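Local coordinates for protein lactate dehydrogenase (Eimeria maxima, PDB 6CT6) that interconverts, most likely, pyruvate and lactate using NADH and NAD+, and is captured here with NADH and oxamate, an analogue of pyruvate, at residues R163-I168 with H177-M182; M191-R196 with N224-A229. One frame throughout, in Å; residues are numbered along the deposited sequence.

In the fold
Both contacts belong to the alpha/beta C-terminal domain and reach the same small antiparallel sheet, in which strands 179-184 and 192-193 are neighbours. Contact 1 packs helix 157-172 on the first of these strands, contact 2 packs helix 216-237 on the second, and the two helices touch each other, for instance where Met-167 meets Thr-226 and Arg-163 meets Ala-229. Contact 1 is partly buried and rich in arginine: its charged groups reach the oxamate at one end and the second subunit along one flank. Contact 2 is the more buried and is mainly apolar, its one crossing hydrogen bond joining a lysine to a backbone carbonyl. The centres of contacts 1 and 2 are about 11 Å apart.

Contact 1: residues R163-I168 with H177-M182; sequences RLRRMI and HDVQGM. With OXM (oxamic acid), chain F.
A short piece of helix 157-172, residues 163-168, lies against the strand that follows it in the chain, a helix-on-sheet layer of the lactate/malate dehydrogenase C-terminal domain. The approach to the strand begins at His-177, whose ND1 donates to Asp-178 OD1, in the plane of the ring but from above the plane of the carboxylate. Val-179 is the first to pack its side chain on the helix, against Ile-168. The two side chains cross obliquely, and Val-179 CG1, anti to the backbone N, comes 3.7 Å from Ile-168 CG2. The carbonyl of the same valine does the polar work: Arg-165 NE donates to Val-179 O at 2.9 Å with an N-H...O angle of 158°, meeting the oxygen nearly along the C=O axis and within the guanidinium plane. A bend in the arginine chain at chi3 (51°) brings NE to that oxygen. The terminal nitrogens of Arg-165 are taken elsewhere, NH2 by Pro-176 O and by a salt bridge to Asp-61 of the second subunit, NH1 by Ser-58 O of that subunit, so the flat group is fixed on several sides at a subunit interface. Gln-180 turns its CB away from the helix and bonds through OE1 to Thr-199 and Gly-202. At Gly-181 the backbones come closest, CA to CA of Arg-165 being 5.6 Å, and Arg-165 CG rests 3.8 Å from Gly-181 N. Met-182 offers only backbone here, with Leu-164 CD2 at 3.8 Å from Met-182 O. Arg-163 leaves the contact across the direction to the strand, its chain extended from CG to NE, and grips the oxamate carboxylate with two nearly straight bonds: NH1 to O2 and NH2 to O3 of OXM, each 3.0 Å.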
ATOM      1  N   ARG B 163       9.581 -10.932  11.073  1.00 28.00           N
ATOM      2  CA  ARG B 163      10.814 -11.144  10.325  1.00 29.01           C
ATOM      3  C   ARG B 163      11.519 -12.413  10.789  1.00 27.66           C
ATOM      4  O   ARG B 163      11.981 -13.215   9.969  1.00 30.83           O
ATOM      5  CB  ARG B 163      11.711  -9.915  10.478  1.00 30.29           C
ATOM      6  CG  ARG B 163      11.073  -8.653   9.907  1.00 29.42           C
ATOM      7  CD  ARG B 163      11.768  -7.383  10.354  1.00 28.74           C
ATOM      8  NE  ARG B 163      11.414  -6.248   9.502  1.00 29.54           N
ATOM      9  CZ  ARG B 163      11.664  -4.976   9.800  1.00 30.37           C
ATOM     10  NH1 ARG B 163      12.263  -4.657  10.940  1.00 29.86           N
ATOM     11  NH2 ARG B 163      11.307  -4.015   8.958  1.00 31.97           N
ATOM     12  N   LEU B 164      11.614 -12.610  12.106  1.00 27.70           N
ATOM     13  CA  LEU B 164      12.087 -13.882  12.639  1.00 31.12           C
ATOM     14  C   LEU B 164      11.291 -15.045  12.060  1.00 29.78           C
ATOM     15  O   LEU B 164      11.865 -16.038  11.597  1.00 27.20           O
ATOM     16  CB  LEU B 164      11.988 -13.876  14.166  1.00 29.36           C
ATOM     17  CG  LEU B 164      12.236 -15.216  14.865  1.00 29.91           C
ATOM     18  CD1 LEU B 164      13.632 -15.743  14.557  1.00 31.84           C
ATOM     19  CD2 LEU B 164      12.032 -15.072  16.364  1.00 33.05           C
ATOM     20  N   ARG B 165       9.958 -14.935  12.082  1.00 28.10           N
ATOM     21  CA  ARG B 165       9.111 -16.042  11.649  1.00 29.30           C
ATOM     22  C   ARG B 165       9.283 -16.333  10.161  1.00 30.50           C
ATOM     23  O   ARG B 165       9.278 -17.499   9.749  1.00 27.55           O
ATOM     24  CB  ARG B 165       7.649 -15.733  11.969  1.00 27.28           C
ATOM     25  CG  ARG B 165       7.332 -15.671  13.460  1.00 24.37           C
ATOM     26  CD  ARG B 165       5.957 -15.073  13.722  1.00 26.17           C
ATOM     27  NE  ARG B 165       4.915 -15.722  12.924  1.00 29.39           N
ATOM     28  CZ  ARG B 165       4.151 -15.118  12.015  1.00 30.32           C
ATOM     29  NH1 ARG B 165       4.268 -13.818  11.766  1.00 32.37           N
ATOM     30  NH2 ARG B 165       3.246 -15.823  11.354  1.00 28.03           N
ATOM     31  N   ARG B 166       9.430 -15.292   9.337  1.00 26.82           N
ATOM     32  CA  ARG B 166       9.588 -15.503   7.900  1.00 28.92           C
ATOM     33  C   ARG B 166      10.841 -16.313   7.598  1.00 24.76           C
ATOM     34  O   ARG B 166      10.837 -17.171   6.708  1.00 26.24           O
ATOM     35  CB  ARG B 166       9.641 -14.154   7.176  1.00 26.21           C
ATOM     36  CG  ARG B 166       9.994 -14.233   5.686  1.00 26.42           C
ATOM     37  CD  ARG B 166       8.836 -14.744   4.844  1.00 30.31           C
ATOM     38  NE  ARG B 166       9.290 -15.222   3.541  1.00 33.63           N
ATOM     39  CZ  ARG B 166       8.545 -15.239   2.438  1.00 35.82           C
ATOM     40  NH1 ARG B 166       7.297 -14.791   2.456  1.00 29.40           N
ATOM     41  NH2 ARG B 166       9.057 -15.699   1.305  1.00 37.45           N
ATOM     42  N   MET B 167      11.926 -16.051   8.326  1.00 25.50           N
ATOM     43  CA  MET B 167      13.196 -16.705   8.030  1.00 29.90           C
ATOM     44  C   MET B 167      13.176 -18.171   8.447  1.00 28.59           C
ATOM     45  O   MET B 167      13.658 -19.039   7.711  1.00 28.38           O
ATOM     46  CB  MET B 167      14.330 -15.945   8.719  1.00 26.03           C
ATOM     47  CG  MET B 167      14.580 -14.575   8.100  1.00 32.14           C
ATOM     48  SD  MET B 167      15.978 -13.669   8.793  1.00 36.25           S
ATOM     49  CE  MET B 167      15.133 -12.441   9.788  1.00 39.36           C
ATOM     50  N   ILE B 168      12.623 -18.466   9.624  1.00 29.09           N
ATOM     51  CA  ILE B 168      12.432 -19.856  10.034  1.00 30.27           C
ATOM     52  C   ILE B 168      11.551 -20.582   9.023  1.00 30.56           C
ATOM     53  O   ILE B 168      11.851 -21.707   8.603  1.00 29.45           O
ATOM     54  CB  ILE B 168      11.829 -19.914  11.449  1.00 28.39           C
ATOM     55  CG1 ILE B 168      12.806 -19.330  12.478  1.00 29.42           C
ATOM     56  CG2 ILE B 168      11.415 -21.340  11.819  1.00 29.32           C
ATOM     57  CD1 ILE B 168      14.063 -20.155  12.711  1.00 33.00           C
ATOM     58  N   HIS B 177       2.241 -19.243   9.000  1.00 26.76           N
ATOM     59  CA  HIS B 177       1.091 -19.467   9.871  1.00 33.25           C
ATOM     60  C   HIS B 177       1.444 -20.380  11.039  1.00 28.58           C
ATOM     61  O   HIS B 177       0.916 -20.212  12.144  1.00 29.82           O
ATOM     62  CB  HIS B 177      -0.059 -20.070   9.056  1.00 31.24           C
ATOM     63  CG  HIS B 177      -1.272 -20.411   9.866  1.00 31.71           C
ATOM     64  ND1 HIS B 177      -1.369 -21.562  10.620  1.00 30.84           N
ATOM     65  CD2 HIS B 177      -2.444 -19.755  10.031  1.00 33.35           C
ATOM     66  CE1 HIS B 177      -2.545 -21.597  11.218  1.00 32.53           C
ATOM     67  NE2 HIS B 177      -3.218 -20.512  10.876  1.00 34.97           N
ATOM     68  N   ASP B 178       2.344 -21.334  10.820  1.00 29.57           N
ATOM     69  CA  ASP B 178       2.664 -22.351  11.812  1.00 30.29           C
ATOM     70  C   ASP B 178       4.037 -22.153  12.446  1.00 34.73           C
ATOM     71  O   ASP B 178       4.543 -23.067  13.106  1.00 31.28           O
ATOM     72  CB  ASP B 178       2.563 -23.735  11.170  1.00 27.01           C
ATOM     73  CG  ASP B 178       1.207 -23.974  10.537  1.00 26.69           C
ATOM     74  OD1 ASP B 178       0.190 -23.711  11.212  1.00 31.55           O
ATOM     75  OD2 ASP B 178       1.153 -24.404   9.364  1.00 31.44           O
ATOM     76  N   VAL B 179       4.652 -20.988  12.262  1.00 28.81           N
ATOM     77  CA  VAL B 179       5.885 -20.624  12.948  1.00 27.33           C
ATOM     78  C   VAL B 179       5.519 -19.611  14.023  1.00 29.05           C
ATOM     79  O   VAL B 179       5.109 -18.486  13.712  1.00 32.46           O
ATOM     80  CB  VAL B 179       6.936 -20.052  11.987  1.00 29.29           C
ATOM     81  CG1 VAL B 179       8.208 -19.686  12.746  1.00 30.87           C
ATOM     82  CG2 VAL B 179       7.242 -21.040  10.874  1.00 28.94           C
ATOM     83  N   GLN B 180       5.661 -20.006  15.286  1.00 27.04           N
ATOM     84  CA  GLN B 180       5.502 -19.093  16.408  1.00 26.03           C
ATOM     85  C   GLN B 180       6.874 -18.557  16.795  1.00 34.46           C
ATOM     86  O   GLN B 180       7.817 -19.334  16.981  1.00 30.99           O
ATOM     87  CB  GLN B 180       4.843 -19.783  17.603  1.00 31.64           C
ATOM     88  CG  GLN B 180       3.388 -20.193  17.391  1.00 29.84           C
ATOM     89  CD  GLN B 180       3.232 -21.392  16.474  1.00 29.80           C
ATOM     90  OE1 GLN B 180       3.929 -22.398  16.620  1.00 29.91           O
ATOM     91  NE2 GLN B 180       2.314 -21.291  15.520  1.00 28.79           N
ATOM     92  N   GLY B 181       6.982 -17.234  16.900  1.00 32.10           N
ATOM     93  CA  GLY B 181       8.255 -16.592  17.163  1.00 29.35           C
ATOM     94  C   GLY B 181       8.084 -15.222  17.781  1.00 36.14           C
ATOM     95  O   GLY B 181       7.140 -14.502  17.437  1.00 30.64           O
ATOM     96  N   MET B 182       8.979 -14.842  18.693  1.00 32.53           N
ATOM     97  CA  MET B 182       8.865 -13.576  19.405  1.00 30.07           C
ATOM     98  C   MET B 182      10.208 -12.862  19.455  1.00 32.42           C
ATOM     99  O   MET B 182      11.249 -13.490  19.675  1.00 31.88           O
ATOM    100  CB  MET B 182       8.350 -13.787  20.827  1.00 28.64           C
ATOM    101  CG  MET B 182       6.921 -14.286  20.895  1.00 33.27           C
ATOM    102  SD  MET B 182       6.326 -14.436  22.587  1.00 36.05           S
ATOM    103  CE  MET B 182       7.219 -15.898  23.111  1.00 36.56           C
TER
HETATM  104  C1  OXM F 403      12.521   0.508  11.417  1.00 64.51           C
HETATM  105  N1  OXM F 403      13.187   1.367  10.449  1.00 58.84           N
HETATM  106  O1  OXM F 403      12.187   0.945  12.472  1.00 54.44           O
HETATM  107  C2  OXM F 403      12.250  -0.962  11.084  1.00 46.67           C
HETATM  108  O2  OXM F 403      12.556  -1.862  11.907  1.00 38.52           O
HETATM  109  O3  OXM F 403      11.717  -1.276   9.988  1.00 31.58           O

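Contact 2: residues M191-R196 with N224-A229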
ATOM      1  N   MET B 191      17.376  -5.534  20.577  1.00 41.46           N
ATOM      2  CA  MET B 191      16.181  -6.365  20.511  1.00 38.96           C
ATOM      3  C   MET B 191      16.566  -7.833  20.665  1.00 37.44           C
ATOM      4  O   MET B 191      17.638  -8.267  20.233  1.00 34.74           O
ATOM      5  CB  MET B 191      15.423  -6.139  19.199  1.00 39.97           C
ATOM      6  CG  MET B 191      16.065  -6.748  17.958  1.00 40.75           C
ATOM      7  SD  MET B 191      15.057  -6.541  16.468  1.00 37.27           S
ATOM      8  CE  MET B 191      15.088  -4.763  16.257  1.00 40.26           C
ATOM      9  N   LEU B 192      15.674  -8.602  21.291  1.00 36.63           N
ATOM     10  CA  LEU B 192      15.974  -9.962  21.735  1.00 34.29           C
ATOM     11  C   LEU B 192      15.083 -10.971  21.024  1.00 32.27           C
ATOM     12  O   LEU B 192      13.973 -11.267  21.492  1.00 34.70           O
ATOM     13  CB  LEU B 192      15.801 -10.069  23.248  1.00 35.78           C
ATOM     14  CG  LEU B 192      15.987 -11.449  23.878  1.00 35.73           C
ATOM     15  CD1 LEU B 192      17.312 -12.070  23.464  1.00 35.51           C
ATOM     16  CD2 LEU B 192      15.899 -11.328  25.388  1.00 38.09           C
ATOM     17  N   PRO B 193      15.523 -11.529  19.895  1.00 32.58           N
ATOM     18  CA  PRO B 193      14.825 -12.696  19.334  1.00 33.13           C
ATOM     19  C   PRO B 193      14.951 -13.885  20.275  1.00 34.93           C
ATOM     20  O   PRO B 193      16.057 -14.316  20.612  1.00 34.90           O
ATOM     21  CB  PRO B 193      15.545 -12.939  18.002  1.00 32.96           C
ATOM     22  CG  PRO B 193      16.266 -11.668  17.703  1.00 32.01           C
ATOM     23  CD  PRO B 193      16.609 -11.063  19.021  1.00 32.68           C
ATOM     24  N   LEU B 194      13.804 -14.410  20.706  1.00 31.58           N
ATOM     25  CA  LEU B 194      13.762 -15.488  21.696  1.00 30.93           C
ATOM     26  C   LEU B 194      13.829 -16.830  20.976  1.00 31.45           C
ATOM     27  O   LEU B 194      12.831 -17.525  20.780  1.00 31.67           O
ATOM     28  CB  LEU B 194      12.510 -15.370  22.555  1.00 29.80           C
ATOM     29  CG  LEU B 194      12.478 -14.206  23.544  1.00 31.63           C
ATOM     30  CD1 LEU B 194      11.111 -14.108  24.206  1.00 32.91           C
ATOM     31  CD2 LEU B 194      13.564 -14.357  24.598  1.00 37.24           C
ATOM     32  N   MET B 195      15.054 -17.206  20.595  1.00 30.28           N
ATOM     33  CA  MET B 195      15.246 -18.416  19.805  1.00 29.67           C
ATOM     34  C   MET B 195      14.776 -19.658  20.550  1.00 31.58           C
ATOM     35  O   MET B 195      14.385 -20.647  19.918  1.00 32.40           O
ATOM     36  CB  MET B 195      16.718 -18.555  19.414  1.00 32.55           C
ATOM     37  CG  MET B 195      17.306 -17.312  18.759  1.00 36.64           C
ATOM     38  SD  MET B 195      16.313 -16.689  17.381  1.00 33.83           S
ATOM     39  CE  MET B 195      16.785 -17.818  16.075  1.00 29.09           C
ATOM     40  N   ARG B 196      14.795 -19.627  21.885  1.00 30.90           N
ATOM     41  CA  ARG B 196      14.385 -20.794  22.660  1.00 34.77           C
ATOM     42  C   ARG B 196      12.881 -21.028  22.577  1.00 34.49           C
ATOM     43  O   ARG B 196      12.424 -22.166  22.739  1.00 35.61           O
ATOM     44  CB  ARG B 196      14.814 -20.629  24.120  1.00 33.14           C
ATOM     45  CG  ARG B 196      14.357 -21.753  25.043  1.00 35.79           C
ATOM     46  CD  ARG B 196      15.049 -21.680  26.401  1.00 37.68           C
ATOM     47  NE  ARG B 196      14.546 -20.597  27.244  1.00 34.50           N
ATOM     48  CZ  ARG B 196      13.532 -20.706  28.100  1.00 33.06           C
ATOM     49  NH1 ARG B 196      12.884 -21.853  28.236  1.00 37.10           N
ATOM     50  NH2 ARG B 196      13.161 -19.656  28.824  1.00 36.85           N
ATOM     51  N   ASN B 224      20.859 -13.051  14.077  1.00 34.25           N
ATOM     52  CA  ASN B 224      21.527 -11.823  13.660  1.00 36.50           C
ATOM     53  C   ASN B 224      20.721 -11.098  12.591  1.00 34.89           C
ATOM     54  O   ASN B 224      20.535  -9.876  12.662  1.00 34.78           O
ATOM     55  CB  ASN B 224      22.929 -12.144  13.140  1.00 42.82           C
ATOM     56  CG  ASN B 224      23.849 -12.662  14.225  1.00 44.08           C
ATOM     57  OD1 ASN B 224      23.782 -12.220  15.372  1.00 40.83           O
ATOM     58  ND2 ASN B 224      24.712 -13.607  13.869  1.00 49.70           N
ATOM     59  N   LYS B 225      20.244 -11.831  11.583  1.00 36.94           N
ATOM     60  CA  LYS B 225      19.520 -11.190  10.495  1.00 38.92           C
ATOM     61  C   LYS B 225      18.241 -10.523  10.986  1.00 36.67           C
ATOM     62  O   LYS B 225      17.830  -9.496  10.434  1.00 37.65           O
ATOM     63  CB  LYS B 225      19.224 -12.208   9.391  1.00 33.87           C
ATOM     64  CG  LYS B 225      20.418 -12.482   8.467  1.00 42.16           C
ATOM     65  CD  LYS B 225      20.776 -11.235   7.648  1.00 61.37           C
ATOM     66  CE  LYS B 225      22.072 -11.373   6.859  1.00 63.67           C
ATOM     67  NZ  LYS B 225      22.511 -10.041   6.349  1.00 55.66           N
ATOM     68  N   THR B 226      17.614 -11.067  12.031  1.00 34.36           N
ATOM     69  CA  THR B 226      16.428 -10.428  12.596  1.00 32.03           C
ATOM     70  C   THR B 226      16.758  -9.041  13.133  1.00 33.61           C
ATOM     71  O   THR B 226      16.037  -8.071  12.868  1.00 32.80           O
ATOM     72  CB  THR B 226      15.834 -11.305  13.701  1.00 29.67           C
ATOM     73  OG1 THR B 226      15.438 -12.569  13.151  1.00 34.30           O
ATOM     74  CG2 THR B 226      14.622 -10.629  14.342  1.00 30.36           C
ATOM     75  N   LYS B 227      17.841  -8.928  13.905  1.00 36.11           N
ATOM     76  CA  LYS B 227      18.229  -7.630  14.445  1.00 35.99           C
ATOM     77  C   LYS B 227      18.613  -6.655  13.337  1.00 32.51           C
ATOM     78  O   LYS B 227      18.457  -5.438  13.498  1.00 36.68           O
ATOM     79  CB  LYS B 227      19.392  -7.796  15.428  1.00 37.02           C
ATOM     80  CG  LYS B 227      19.099  -8.723  16.604  1.00 39.15           C
ATOM     81  CD  LYS B 227      20.381  -9.241  17.249  1.00 43.82           C
ATOM     82  CE  LYS B 227      21.077  -8.176  18.082  1.00 49.27           C
ATOM     83  NZ  LYS B 227      20.803  -8.344  19.536  1.00 52.89           N
ATOM     84  N   GLN B 228      19.105  -7.166  12.210  1.00 34.26           N
ATOM     85  CA  GLN B 228      19.609  -6.334  11.123  1.00 40.16           C
ATOM     86  C   GLN B 228      18.557  -5.988  10.075  1.00 36.57           C
ATOM     87  O   GLN B 228      18.820  -5.134   9.219  1.00 31.54           O
ATOM     88  CB  GLN B 228      20.777  -7.042  10.423  1.00 35.09           C
ATOM     89  CG  GLN B 228      21.995  -7.258  11.304  1.00 41.18           C
ATOM     90  CD  GLN B 228      22.896  -8.365  10.791  1.00 47.48           C
ATOM     91  OE1 GLN B 228      22.794  -8.785   9.638  1.00 53.00           O
ATOM     92  NE2 GLN B 228      23.779  -8.851  11.655  1.00 49.49           N
ATOM     93  N   ALA B 229      17.380  -6.617  10.120  1.00 34.77           N
ATOM     94  CA  ALA B 229      16.439  -6.512   9.007  1.00 34.79           C
ATOM     95  C   ALA B 229      16.073  -5.063   8.709  1.00 34.59           C
ATOM     96  O   ALA B 229      16.029  -4.657   7.542  1.00 32.65           O
ATOM     97  CB  ALA B 229      15.179  -7.319   9.309  1.00 33.92           C
TER
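Met-191, just before the short strand 192-193, and Pro-193 within it point their side chains to one side of helix 216-237, where Thr-226 and Lys-227 receive them. The close packing is here, and it is mainly apolar. Met-191 holds CG in the crowded position between backbone N and carbonyl carbon (chi1 74°), and its chain slides past Lys-227 in the opposite direction. This places Met-191 CG 3.9 Å from Lys-227 CG and sets the sulfur against the helix backbone, with Met-191 SD 3.9 Å from Lys-227 CA. Two residues on, the proline ring presents CG to the methyl of the threonine, Pro-193 CG to Thr-226 CG2 measuring 3.9 Å. That methyl is anti to the backbone N, while OG1 turns back along the helix and bonds to Ile-222 O, so the threonine shows the proline carbon and keeps its hydroxyl for its own helix. Lys-227 takes part in both the apolar packing and the polar bond. Its CG packs on the methionine, then bends at chi3 and chi4 (74° and 100°) swing the amine round to Met-191 O, with NZ to O at 3.2 Å in the carbonyl plane; a weak second bond goes to Asp-189 O. The looser, solvent-facing side lies beyond these four residues. Lys-225 and Gln-228 are exposed on the helix, and Arg-196, at the far end of the other segment, is exposed too, although Glu-305 and the carbonyl of Asp-300 hold its guanidinium. The Met-191 side chain ends about 6 Å from the oxamate, nearest atoms, a distance consistent with a place in the second shell of the substrate pocket in a C-terminal domain of the lactate/malate dehydrogenase fold.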